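Local coordinates for protein predicted aminoglycoside phosphotransferase (Brachybacterium faecium, PDB 5UXC) that probably inactivates macrolide antibiotics by transferring a phosphate group from a guanine nucleotide to the drug's 2'-hydroxyl, and binds GDP, magnesium and azithromycin, at residues Val48-Arg53 with Ile90-Leu95; Ala78-Arg83 with Ala212-Thr217; Met115-Tyr120 with Glu206-Thr211. All blocks are in the same frame, centred on the assembly; numbering follows the deposited sequence. Where two conformers were deposited one is given.

Contact 1. Residues Val48-Arg53 with Ile90-Leu95. With GDP (guanosine-5'-diphosphate), chain C.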
# COMPACT_ATOMS: atom_id res chain seq x y z
N VAL A 48 -2.53 0.30 -18.25
CA VAL A 48 -3.16 0.96 -17.11
C VAL A 48 -2.87 2.44 -17.20
O VAL A 48 -1.71 2.84 -17.42
CB VAL A 48 -2.64 0.41 -15.76
CG1 VAL A 48 -3.35 1.09 -14.60
CG2 VAL A 48 -2.79 -1.08 -15.70
N LEU A 49 -3.91 3.27 -17.08
CA LEU A 49 -3.81 4.73 -17.05
C LEU A 49 -4.00 5.21 -15.62
O LEU A 49 -4.95 4.78 -14.94
CB LEU A 49 -4.88 5.39 -17.96
CG LEU A 49 -4.97 4.80 -19.36
CD1 LEU A 49 -6.17 5.39 -20.17
CD2 LEU A 49 -3.64 4.99 -20.11
N ARG A 50 -3.08 6.04 -15.10
CA ARG A 50 -3.26 6.72 -13.82
C ARG A 50 -3.45 8.21 -14.10
O ARG A 50 -2.57 8.87 -14.66
CB ARG A 50 -2.05 6.53 -12.90
CG ARG A 50 -1.81 5.14 -12.48
CD ARG A 50 -0.62 5.13 -11.52
NE ARG A 50 -0.94 5.65 -10.20
CZ ARG A 50 -1.67 4.99 -9.30
NH1 ARG A 50 -1.90 5.51 -8.11
NH2 ARG A 50 -2.14 3.81 -9.59
N LEU A 51 -4.60 8.73 -13.71
CA LEU A 51 -4.93 10.11 -13.99
C LEU A 51 -4.92 10.89 -12.69
O LEU A 51 -5.74 10.61 -11.80
CB LEU A 51 -6.29 10.20 -14.68
CG LEU A 51 -6.23 9.34 -15.93
CD1 LEU A 51 -7.62 8.91 -16.32
CD2 LEU A 51 -5.58 10.16 -17.03
N PRO A 52 -4.00 11.84 -12.53
CA PRO A 52 -3.95 12.63 -11.28
C PRO A 52 -5.20 13.48 -11.15
O PRO A 52 -5.63 14.13 -12.10
CB PRO A 52 -2.70 13.49 -11.45
CG PRO A 52 -2.55 13.62 -12.97
CD PRO A 52 -3.02 12.31 -13.53
N ARG A 53 -5.79 13.47 -9.96
CA ARG A 53 -7.06 14.16 -9.76
C ARG A 53 -6.90 15.61 -9.37
O ARG A 53 -7.86 16.38 -9.46
CB ARG A 53 -7.87 13.42 -8.70
CG ARG A 53 -8.04 11.92 -9.00
CD ARG A 53 -8.93 11.24 -7.97
NE ARG A 53 -10.24 11.86 -7.88
CZ ARG A 53 -10.97 11.92 -6.77
NH1 ARG A 53 -10.51 11.39 -5.64
NH2 ARG A 53 -12.15 12.52 -6.78
N ILE A 90 0.08 9.25 -16.25
CA ILE A 90 0.97 8.13 -16.07
C ILE A 90 0.33 6.91 -16.70
O ILE A 90 -0.89 6.70 -16.57
CB ILE A 90 1.22 7.88 -14.56
CG1 ILE A 90 1.99 9.05 -13.97
CG2 ILE A 90 1.92 6.57 -14.39
CD1 ILE A 90 1.80 9.18 -12.43
N ALA A 91 1.14 6.09 -17.37
CA ALA A 91 0.59 4.88 -17.96
C ALA A 91 1.64 3.79 -17.96
O ALA A 91 2.82 4.07 -18.18
CB ALA A 91 0.14 5.13 -19.43
N TYR A 92 1.23 2.54 -17.74
CA TYR A 92 2.17 1.45 -17.67
C TYR A 92 1.51 0.23 -18.28
O TYR A 92 0.28 0.11 -18.21
CB TYR A 92 2.65 1.11 -16.24
CG TYR A 92 1.61 0.84 -15.15
CD1 TYR A 92 1.13 1.88 -14.35
CD2 TYR A 92 1.18 -0.47 -14.89
CE1 TYR A 92 0.23 1.62 -13.26
CE2 TYR A 92 0.29 -0.75 -13.83
CZ TYR A 92 -0.16 0.31 -13.02
OH TYR A 92 -1.01 0.06 -11.94
N PRO A 93 2.28 -0.66 -18.89
CA PRO A 93 1.70 -1.91 -19.39
C PRO A 93 1.05 -2.69 -18.27
O PRO A 93 1.57 -2.78 -17.15
CB PRO A 93 2.90 -2.67 -19.96
CG PRO A 93 3.87 -1.51 -20.38
CD PRO A 93 3.71 -0.49 -19.28
N LEU A 94 -0.11 -3.25 -18.60
CA LEU A 94 -0.87 -4.05 -17.63
C LEU A 94 -0.04 -5.21 -17.17
O LEU A 94 0.50 -5.99 -17.98
CB LEU A 94 -2.15 -4.57 -18.34
CG LEU A 94 -2.87 -5.59 -17.40
CD1 LEU A 94 -3.85 -4.78 -16.64
CD2 LEU A 94 -3.56 -6.69 -18.22
N LEU A 95 0.05 -5.34 -15.74
CA LEU A 95 0.90 -6.38 -15.18
C LEU A 95 0.10 -7.68 -15.09
O LEU A 95 -1.12 -7.65 -14.91
CB LEU A 95 1.36 -5.97 -13.77
CG LEU A 95 2.25 -4.72 -13.85
CD1 LEU A 95 2.46 -4.12 -12.49
CD2 LEU A 95 3.58 -5.08 -14.50
PB GDP C . -5.11 3.62 -6.53
O1B GDP C . -5.23 2.82 -5.25
O2B GDP C . -4.38 4.88 -6.40
O3B GDP C . -6.61 3.86 -6.99
O3A GDP C . -4.36 2.75 -7.64
PA GDP C . -3.85 1.24 -7.74
O1A GDP C . -2.49 1.37 -8.34
O2A GDP C . -3.96 0.52 -6.41
O5' GDP C . -4.76 0.51 -8.81
C5' GDP C . -6.15 0.36 -8.49
C4' GDP C . -6.59 -1.05 -8.74
O4' GDP C . -6.48 -1.31 -10.14
C3' GDP C . -5.69 -2.09 -8.08
O3' GDP C . -6.00 -2.39 -6.70
C2' GDP C . -5.94 -3.30 -8.94
O2' GDP C . -7.26 -3.86 -8.68
C1' GDP C . -6.08 -2.66 -10.33
N9 GDP C . -4.77 -2.61 -11.05
C8 GDP C . -3.90 -1.59 -11.08
N7 GDP C . -2.83 -1.92 -11.88
C5 GDP C . -3.07 -3.17 -12.33
C6 GDP C . -2.40 -4.16 -13.20
O6 GDP C . -1.32 -3.88 -13.75
N1 GDP C . -3.02 -5.34 -13.43
C2 GDP C . -4.21 -5.67 -12.89
N2 GDP C . -4.75 -6.86 -13.17
N3 GDP C . -4.88 -4.84 -12.07
C4 GDP C . -4.35 -3.62 -11.76
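Val48 and Tyr92 are paired with their side chains side by side, as are Arg50 and Ile90, where strand 48-52 runs antiparallel to strand 90-93 in the five-stranded N-terminal-lobe sheet of this kinase-like phosphotransferase. Two hydrogen-bonded pairs flank the non-hydrogen-bonded pair Leu49-Ala91. Val48 N donates to Tyr92 O at 2.8 Å, with Tyr92 N returning a bond to Val48 O; the exchange between Arg50 and Ile90 repeats this pattern, and Arg50 N to Ile90 O is 2.7 Å. The CA atoms of Leu49 and Ala91 come to 4.5 Å, as usual for such a pair, and the small Ala91 CB packs against Leu49 CD2.

Apolar contacts hold the face carrying Val48 and Tyr92. Val48 CB sits 3.8 Å from the centroid of the tyrosine ring, 15° off the ring normal, a CH-pi contact that suits a branched, rigid residue. Tyr92 has CG between its backbone N and carbonyl carbon (chi1 53°), which lays the ring alongside Val48 and carries its hydroxyl toward the nucleotide. Arg50 CD meets the ring's edge, and Ile90 packs its CB against Arg50 CB.

Polar groups then grip GDP. The Tyr92 hydroxyl donates to guanine N7. Leu95, in the hinge-like loop beyond the strand, donates from its backbone N to O6 and accepts weakly from N1, much as kinase hinges read a base; Leu94 CD1 adds apolar cover at N1. In the conformer described, the chain of Arg50 bends at chi3 (74°) and delivers its guanidinium to the diphosphate, a role like that of the third-strand lysine of protein kinases. NH1 of Arg50 reaches O2B of GDP at 3.1 Å, while Arg50 NH2 donates to bridging O3A at 3.1 Å and, weakly, to O1A.

Contact 2. Residues Ala78-Arg83 with Ala212-Thr217. With MG (magnesium ion), chain B; GDP (guanosine-5'-diphosphate), chain C.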
# COMPACT_ATOMS: atom_id res chain seq x y z
N ALA A 78 6.97 -8.36 -10.78
CA ALA A 78 6.90 -7.17 -11.62
C ALA A 78 6.41 -5.99 -10.80
O ALA A 78 5.60 -6.14 -9.89
CB ALA A 78 5.92 -7.39 -12.81
N VAL A 79 6.84 -4.77 -11.16
CA VAL A 79 6.23 -3.56 -10.59
C VAL A 79 5.89 -2.64 -11.75
O VAL A 79 6.42 -2.84 -12.84
CB VAL A 79 7.16 -2.86 -9.56
CG1 VAL A 79 7.52 -3.84 -8.39
CG2 VAL A 79 8.51 -2.32 -10.19
N PRO A 80 5.03 -1.64 -11.54
CA PRO A 80 4.56 -0.83 -12.70
C PRO A 80 5.73 -0.15 -13.40
O PRO A 80 6.60 0.44 -12.74
CB PRO A 80 3.62 0.20 -12.08
CG PRO A 80 2.97 -0.62 -10.82
CD PRO A 80 4.24 -1.32 -10.31
N ASP A 81 5.74 -0.26 -14.73
CA ASP A 81 6.82 0.32 -15.55
C ASP A 81 6.19 1.51 -16.24
O ASP A 81 5.49 1.34 -17.25
CB ASP A 81 7.34 -0.74 -16.51
CG ASP A 81 8.34 -0.22 -17.52
OD1 ASP A 81 8.63 0.98 -17.53
OD2 ASP A 81 8.80 -1.07 -18.31
N TRP A 82 6.46 2.69 -15.68
CA TRP A 82 5.77 3.92 -16.10
C TRP A 82 6.37 4.48 -17.42
O TRP A 82 7.11 5.46 -17.44
CB TRP A 82 5.87 4.95 -15.01
CG TRP A 82 5.04 4.68 -13.78
CD1 TRP A 82 4.29 3.56 -13.49
CD2 TRP A 82 4.85 5.61 -12.71
NE1 TRP A 82 3.65 3.77 -12.24
CE2 TRP A 82 3.98 5.03 -11.78
CE3 TRP A 82 5.34 6.92 -12.47
CZ2 TRP A 82 3.59 5.71 -10.62
CZ3 TRP A 82 4.96 7.59 -11.33
CH2 TRP A 82 4.09 6.97 -10.41
N ARG A 83 6.00 3.85 -18.49
CA ARG A 83 6.51 4.19 -19.82
C ARG A 83 6.04 5.55 -20.25
O ARG A 83 6.69 6.20 -21.07
CB ARG A 83 6.02 3.15 -20.84
CG ARG A 83 6.62 1.74 -20.60
CD ARG A 83 8.01 1.72 -21.18
NE ARG A 83 8.75 0.55 -20.76
CZ ARG A 83 9.75 0.01 -21.46
NH1 ARG A 83 10.14 0.57 -22.64
NH2 ARG A 83 10.37 -1.04 -20.95
N ALA A 212 3.18 -9.77 -9.23
CA ALA A 212 3.39 -8.33 -9.36
C ALA A 212 2.89 -7.66 -8.11
O ALA A 212 1.96 -8.16 -7.48
CB ALA A 212 2.61 -7.75 -10.56
N VAL A 213 3.46 -6.50 -7.79
CA VAL A 213 3.05 -5.68 -6.66
C VAL A 213 2.80 -4.26 -7.14
O VAL A 213 3.66 -3.65 -7.80
CB VAL A 213 4.10 -5.71 -5.53
CG1 VAL A 213 3.61 -4.88 -4.34
CG2 VAL A 213 4.28 -7.17 -5.10
N LEU A 214 1.61 -3.77 -6.87
CA LEU A 214 1.08 -2.51 -7.39
C LEU A 214 1.18 -1.40 -6.34
O LEU A 214 1.31 -1.68 -5.15
CB LEU A 214 -0.42 -2.65 -7.75
CG LEU A 214 -0.77 -3.85 -8.61
CD1 LEU A 214 -2.30 -3.99 -8.75
CD2 LEU A 214 -0.06 -3.73 -9.99
N ASP A 215 1.09 -0.16 -6.81
CA ASP A 215 0.68 1.02 -6.01
C ASP A 215 1.70 1.36 -4.94
O ASP A 215 1.49 1.12 -3.72
CB ASP A 215 -0.72 0.81 -5.37
CG ASP A 215 -1.33 2.10 -4.79
OD1 ASP A 215 -0.84 3.15 -5.19
OD2 ASP A 215 -2.37 2.13 -4.09
N TRP A 216 2.76 2.02 -5.38
CA TRP A 216 3.92 2.26 -4.52
C TRP A 216 3.92 3.67 -3.93
O TRP A 216 4.96 4.13 -3.47
CB TRP A 216 5.20 1.99 -5.32
CG TRP A 216 5.35 0.50 -5.54
CD1 TRP A 216 4.78 -0.24 -6.53
CD2 TRP A 216 6.11 -0.40 -4.74
NE1 TRP A 216 5.14 -1.58 -6.39
CE2 TRP A 216 5.97 -1.69 -5.31
CE3 TRP A 216 6.87 -0.25 -3.57
CZ2 TRP A 216 6.56 -2.85 -4.75
CZ3 TRP A 216 7.50 -1.41 -3.01
CH2 TRP A 216 7.35 -2.68 -3.63
N THR A 217 2.77 4.35 -3.92
CA THR A 217 2.77 5.74 -3.46
C THR A 217 3.16 5.87 -2.00
O THR A 217 3.69 6.91 -1.61
CB THR A 217 1.39 6.36 -3.69
OG1 THR A 217 0.98 6.05 -5.03
CG2 THR A 217 1.45 7.90 -3.51
MG MG B . -4.17 1.05 -4.48
PB GDP C . -5.11 3.62 -6.53
O1B GDP C . -5.23 2.82 -5.25
O2B GDP C . -4.38 4.88 -6.40
O3B GDP C . -6.61 3.86 -6.99
O3A GDP C . -4.36 2.75 -7.64
PA GDP C . -3.85 1.24 -7.74
O1A GDP C . -2.49 1.37 -8.34
O2A GDP C . -3.96 0.52 -6.41
O5' GDP C . -4.76 0.51 -8.81
C5' GDP C . -6.15 0.36 -8.49
C4' GDP C . -6.59 -1.05 -8.74
O4' GDP C . -6.48 -1.31 -10.14
C3' GDP C . -5.69 -2.09 -8.08
O3' GDP C . -6.00 -2.39 -6.70
C2' GDP C . -5.94 -3.30 -8.94
O2' GDP C . -7.26 -3.86 -8.68
C1' GDP C . -6.08 -2.66 -10.33
N9 GDP C . -4.77 -2.61 -11.05
C8 GDP C . -3.90 -1.59 -11.08
N7 GDP C . -2.83 -1.92 -11.88
C5 GDP C . -3.07 -3.17 -12.33
C6 GDP C . -2.40 -4.16 -13.20
O6 GDP C . -1.32 -3.88 -13.75
N1 GDP C . -3.02 -5.34 -13.43
C2 GDP C . -4.21 -5.67 -12.89
N2 GDP C . -4.75 -6.86 -13.17
N3 GDP C . -4.88 -4.84 -12.07
C4 GDP C . -4.35 -3.62 -11.76
O HOH W 1 -6.09 0.05 -4.65
O HOH W 2 -4.65 1.95 -2.66
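Ala78 and Ala212 bring their backbones to a CA-CA distance of 4.3 Å, an approach that two small side chains permit. Ala78 O accepts the one hydrogen bond between the segments, from Val213 N at 3.0 Å. The same oxygen also takes a CA-H...O contact from Ala212. The two methyls touch as well, Ala78 CB lying 4.0 Å from Ala212 CB.

At Val79, CG1 lies beside the backbone N (chi1 -58°), and this branch meets the Trp216 indole obliquely, 3.8 Å from NE1. The indole itself is fixed by its own segment, since Trp216 NE1 donates to Val213 O at 2.9 Å, coming from well above that carbonyl's plane. A large ring suits this place because it reaches back along its own segment to meet both Val79 and Pro80; Leu68 and Leu71 of helix 58-71 also pack on it.

Segment 78-83 follows that helix and precedes strand 84-85, a position that resembles the linker after the C-helix of protein kinases. Segment 212-217 leaves the hairpin strand 209-213 and carries the magnesium-binding aspartate, as the DFG region does in those enzymes.

Pro80, a compact ring without an N-H, can lie close to the backbone of Val213: its CD is 3.5 Å from Val213 O and also touches Trp216 CD1, while CG nears Leu214 CD2. Leu214 in turn sends CD1 to within 3.6 Å of GDP N9, giving the base an apolar floor. Asp215, with CG anti to its N (chi1 -167°), reaches past the base to the phosphates and binds magnesium through OD2 at 2.1 Å. O1B and O2A of GDP, two waters and His202 complete the metal's shell. Farther along, Trp82 meets the ring of Tyr92 nearly parallel.

Contact 3. Residues Met115-Tyr120 with Glu206-Thr211. With ZIT (azithromycin), chain H; SO4 (sulfate ion), chain E.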
# COMPACT_ATOMS: atom_id res chain seq x y z
N MSE A 115 -6.40 -16.54 2.56
CA MSE A 115 -5.26 -16.26 3.46
C MSE A 115 -4.76 -17.50 4.21
O MSE A 115 -3.73 -17.42 4.89
CB MSE A 115 -5.65 -15.17 4.48
CG MSE A 115 -5.82 -13.77 3.86
SE MSE A 115 -4.33 -13.01 2.86
CE MSE A 115 -4.60 -13.87 1.16
N ALA A 116 -5.46 -18.64 4.13
CA ALA A 116 -4.85 -19.86 4.66
C ALA A 116 -3.84 -20.50 3.70
O ALA A 116 -3.25 -21.55 4.04
CB ALA A 116 -5.94 -20.87 5.02
N SER A 117 -3.56 -19.88 2.55
CA SER A 117 -2.74 -20.52 1.54
C SER A 117 -1.27 -20.56 1.98
O SER A 117 -0.70 -19.51 2.31
CB SER A 117 -2.88 -19.73 0.23
OG SER A 117 -1.75 -19.91 -0.62
N THR A 118 -0.66 -21.75 2.02
CA THR A 118 0.77 -21.82 2.30
C THR A 118 1.58 -21.30 1.11
O THR A 118 2.63 -20.68 1.30
CB THR A 118 1.20 -23.26 2.61
OG1 THR A 118 0.85 -24.09 1.51
CG2 THR A 118 0.46 -23.80 3.82
N VAL A 119 1.10 -21.51 -0.11
CA VAL A 119 1.83 -20.99 -1.28
C VAL A 119 1.87 -19.47 -1.24
O VAL A 119 2.93 -18.85 -1.45
CB VAL A 119 1.19 -21.51 -2.58
CG1 VAL A 119 1.72 -20.72 -3.82
CG2 VAL A 119 1.44 -23.03 -2.64
N TYR A 120 0.72 -18.83 -0.99
CA TYR A 120 0.70 -17.37 -0.89
C TYR A 120 1.60 -16.88 0.25
O TYR A 120 2.36 -15.92 0.08
CB TYR A 120 -0.74 -16.85 -0.70
CG TYR A 120 -0.78 -15.29 -0.73
CD1 TYR A 120 -0.67 -14.59 -1.93
CD2 TYR A 120 -0.96 -14.55 0.44
CE1 TYR A 120 -0.71 -13.18 -1.96
CE2 TYR A 120 -0.99 -13.15 0.46
CZ TYR A 120 -0.86 -12.46 -0.77
OH TYR A 120 -0.90 -11.07 -0.76
N GLU A 206 -0.93 -15.58 -9.55
CA GLU A 206 -1.36 -16.68 -10.39
C GLU A 206 -1.02 -17.99 -9.67
O GLU A 206 0.12 -18.19 -9.24
CB GLU A 206 -0.70 -16.64 -11.78
CG GLU A 206 -1.34 -17.71 -12.74
CD GLU A 206 -0.73 -17.71 -14.13
OE1 GLU A 206 0.00 -18.68 -14.48
OE2 GLU A 206 -0.97 -16.73 -14.87
N ASP A 207 -2.01 -18.88 -9.55
CA ASP A 207 -1.81 -20.13 -8.79
C ASP A 207 -1.23 -19.87 -7.41
O ASP A 207 -0.36 -20.61 -6.93
CB ASP A 207 -0.93 -21.11 -9.56
CG ASP A 207 -1.61 -21.61 -10.82
OD1 ASP A 207 -2.82 -21.91 -10.74
OD2 ASP A 207 -0.97 -21.66 -11.89
N GLU A 208 -1.75 -18.81 -6.78
CA GLU A 208 -1.52 -18.39 -5.40
C GLU A 208 -0.14 -17.79 -5.21
O GLU A 208 0.19 -17.39 -4.09
CB GLU A 208 -1.76 -19.53 -4.39
CG GLU A 208 -3.20 -20.06 -4.47
CD GLU A 208 -3.54 -21.05 -3.38
OE1 GLU A 208 -2.67 -21.82 -2.93
OE2 GLU A 208 -4.71 -21.04 -2.95
N ARG A 209 0.65 -17.61 -6.27
CA ARG A 209 1.97 -17.01 -6.13
C ARG A 209 1.92 -15.57 -6.65
O ARG A 209 1.29 -15.29 -7.69
CB ARG A 209 3.03 -17.79 -6.92
CG ARG A 209 3.22 -19.23 -6.43
CD ARG A 209 4.26 -20.00 -7.22
NE ARG A 209 4.33 -21.40 -6.75
CZ ARG A 209 3.44 -22.34 -7.09
NH1 ARG A 209 2.44 -22.04 -7.92
NH2 ARG A 209 3.55 -23.58 -6.61
N ILE A 210 2.68 -14.70 -6.01
CA ILE A 210 2.65 -13.28 -6.38
C ILE A 210 3.44 -13.04 -7.66
O ILE A 210 4.63 -13.41 -7.76
CB ILE A 210 3.20 -12.42 -5.23
CG1 ILE A 210 2.28 -12.57 -3.99
CG2 ILE A 210 3.24 -10.91 -5.63
CD1 ILE A 210 2.92 -11.90 -2.69
N THR A 211 2.79 -12.40 -8.63
CA THR A 211 3.46 -12.10 -9.89
C THR A 211 3.85 -10.64 -9.99
O THR A 211 4.69 -10.29 -10.84
CB THR A 211 2.53 -12.40 -11.06
OG1 THR A 211 1.23 -11.90 -10.72
CG2 THR A 211 2.41 -13.91 -11.32
C1 ZIT H . 5.75 -15.23 -13.66
C2 ZIT H . 6.25 -13.76 -13.46
C3 ZIT H . 7.70 -13.70 -13.90
C4 ZIT H . 8.58 -13.25 -12.70
C5 ZIT H . 10.08 -13.41 -13.05
C6 ZIT H . 10.56 -14.74 -12.51
C7 ZIT H . 10.73 -14.71 -10.98
C8 ZIT H . 11.18 -16.08 -10.36
C9 ZIT H . 9.98 -16.88 -9.74
N10 ZIT H . 9.18 -17.61 -10.85
C11 ZIT H . 7.82 -17.91 -10.42
C12 ZIT H . 6.89 -17.67 -11.62
C13 ZIT H . 5.39 -17.69 -11.32
C14 ZIT H . 4.72 -17.14 -12.56
C15 ZIT H . 3.23 -17.40 -12.58
C16 ZIT H . 2.61 -16.71 -13.83
C17 ZIT H . 5.28 -12.85 -14.13
C18 ZIT H . 8.19 -11.83 -12.37
C19 ZIT H . 11.89 -15.04 -13.17
C20 ZIT H . 12.12 -15.86 -9.27
C21 ZIT H . 9.95 -18.78 -11.30
C22 ZIT H . 7.70 -19.32 -9.84
C23 ZIT H . 5.06 -16.83 -10.10
O1 ZIT H . 6.06 -15.94 -14.61
O6 ZIT H . 9.65 -15.80 -12.83
O12 ZIT H . 7.18 -18.57 -12.66
O13 ZIT H . 4.90 -19.03 -11.09
O14 ZIT H . 4.87 -15.71 -12.56
C1A ZIT H . 11.29 -11.30 -13.29
C2A ZIT H . 11.81 -10.12 -12.50
C3A ZIT H . 12.23 -9.05 -13.45
C4A ZIT H . 13.24 -9.60 -14.42
C5A ZIT H . 12.71 -10.83 -15.17
C6A ZIT H . 13.73 -11.48 -16.01
C7A ZIT H . 14.03 -8.17 -11.95
C8A ZIT H . 13.00 -6.65 -13.42
O1A ZIT H . 10.87 -12.36 -12.46
O2A ZIT H . 10.75 -9.58 -11.68
N3A ZIT H . 12.77 -7.90 -12.64
O5A ZIT H . 12.34 -11.83 -14.16
C1B ZIT H . 7.75 -13.47 -16.27
C2B ZIT H . 7.51 -12.47 -17.36
C3B ZIT H . 8.76 -11.80 -17.82
C4B ZIT H . 9.83 -12.78 -18.13
C5B ZIT H . 10.11 -13.64 -16.92
C6B ZIT H . 11.18 -14.65 -17.25
C7B ZIT H . 8.45 -10.95 -19.12
C8B ZIT H . 8.39 -9.91 -16.36
O1B ZIT H . 7.92 -12.82 -15.02
O3B ZIT H . 9.27 -10.94 -16.78
O4B ZIT H . 11.05 -12.07 -18.44
O5B ZIT H . 8.91 -14.38 -16.50
S SO4 E . -5.32 -18.01 -10.94
O1 SO4 E . -5.26 -17.49 -12.33
O2 SO4 E . -4.38 -19.12 -10.81
O3 SO4 E . -6.69 -18.44 -10.63
O4 SO4 E . -4.99 -16.92 -9.99
O HOH W 3 -1.47 -23.28 -1.02
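Val119 CG1 sits over the centre of one face of the Arg209 guanidinium, 3.9 Å above its plane, and touches Arg209 CG at 3.4 Å. An extended arginine suits this spot: its methylenes and the face of its flat end both offer apolar surface to the valine. The Tyr120 ring receives Glu208 O at its edge, in plane, 3.6 Å from CD1; Ile210 CG1 approaches obliquely, 3.7 Å from Tyr120 CE1. With CG anti to the backbone N (chi1 -175°), the ring reaches from the helix toward Ile210, and its hydroxyl bonds to Thr203 OG1.

The two parts joined here are the start of helix 118-132 and a tight hairpin between strands 203-206 and 209-213. Its type I' turn runs from Glu206 to Arg209, with positive phi at Asp207 and Glu208, and cross-strand backbone bonds close it. Ser117 is the N-cap: its OG accepts from Tyr120 N at 2.7 Å, a task for which a short hydroxyl side chain is well made. That OG also donates a weak bond to Glu208 OE1 at 3.1 Å, and a water links the same carboxylate oxygen to Val119 N. The Glu208 carboxylate, lying by the start of helix 118-132, may be stabilised by the positive end of the helix.

The far side of the hairpin faces azithromycin, where Thr211 CG2 comes within 3.3 Å of its O14, Arg209 CB packs on C23 and Glu206 OE1 nears C16. Asp207 N, at the turn, donates to O2 of a sulfate 2.7 Å away, an ion probably left from crystallisation.

Overall arrangement
Contacts 1 and 2 meet around GDP, with centres about 10 Å apart: contact 1 supplies the base-reading loop and a phosphate-binding arginine, contact 2 the magnesium ligand. They touch directly, Leu95 CD1 lying 3.6 Å from Leu214 CD2, so the hinge-like loop and the segment before the metal-binding aspartate together line the base pocket. Contacts 2 and 3 share strand 209-213, and Ala78 N and Thr211 O, 3.0 Å apart, probably form a hydrogen bond between them. Their centres are about 19 Å apart, and one azithromycin touches both. Contact 1, about 25 Å from contact 3 between centres, touches a second azithromycin molecule through Leu94.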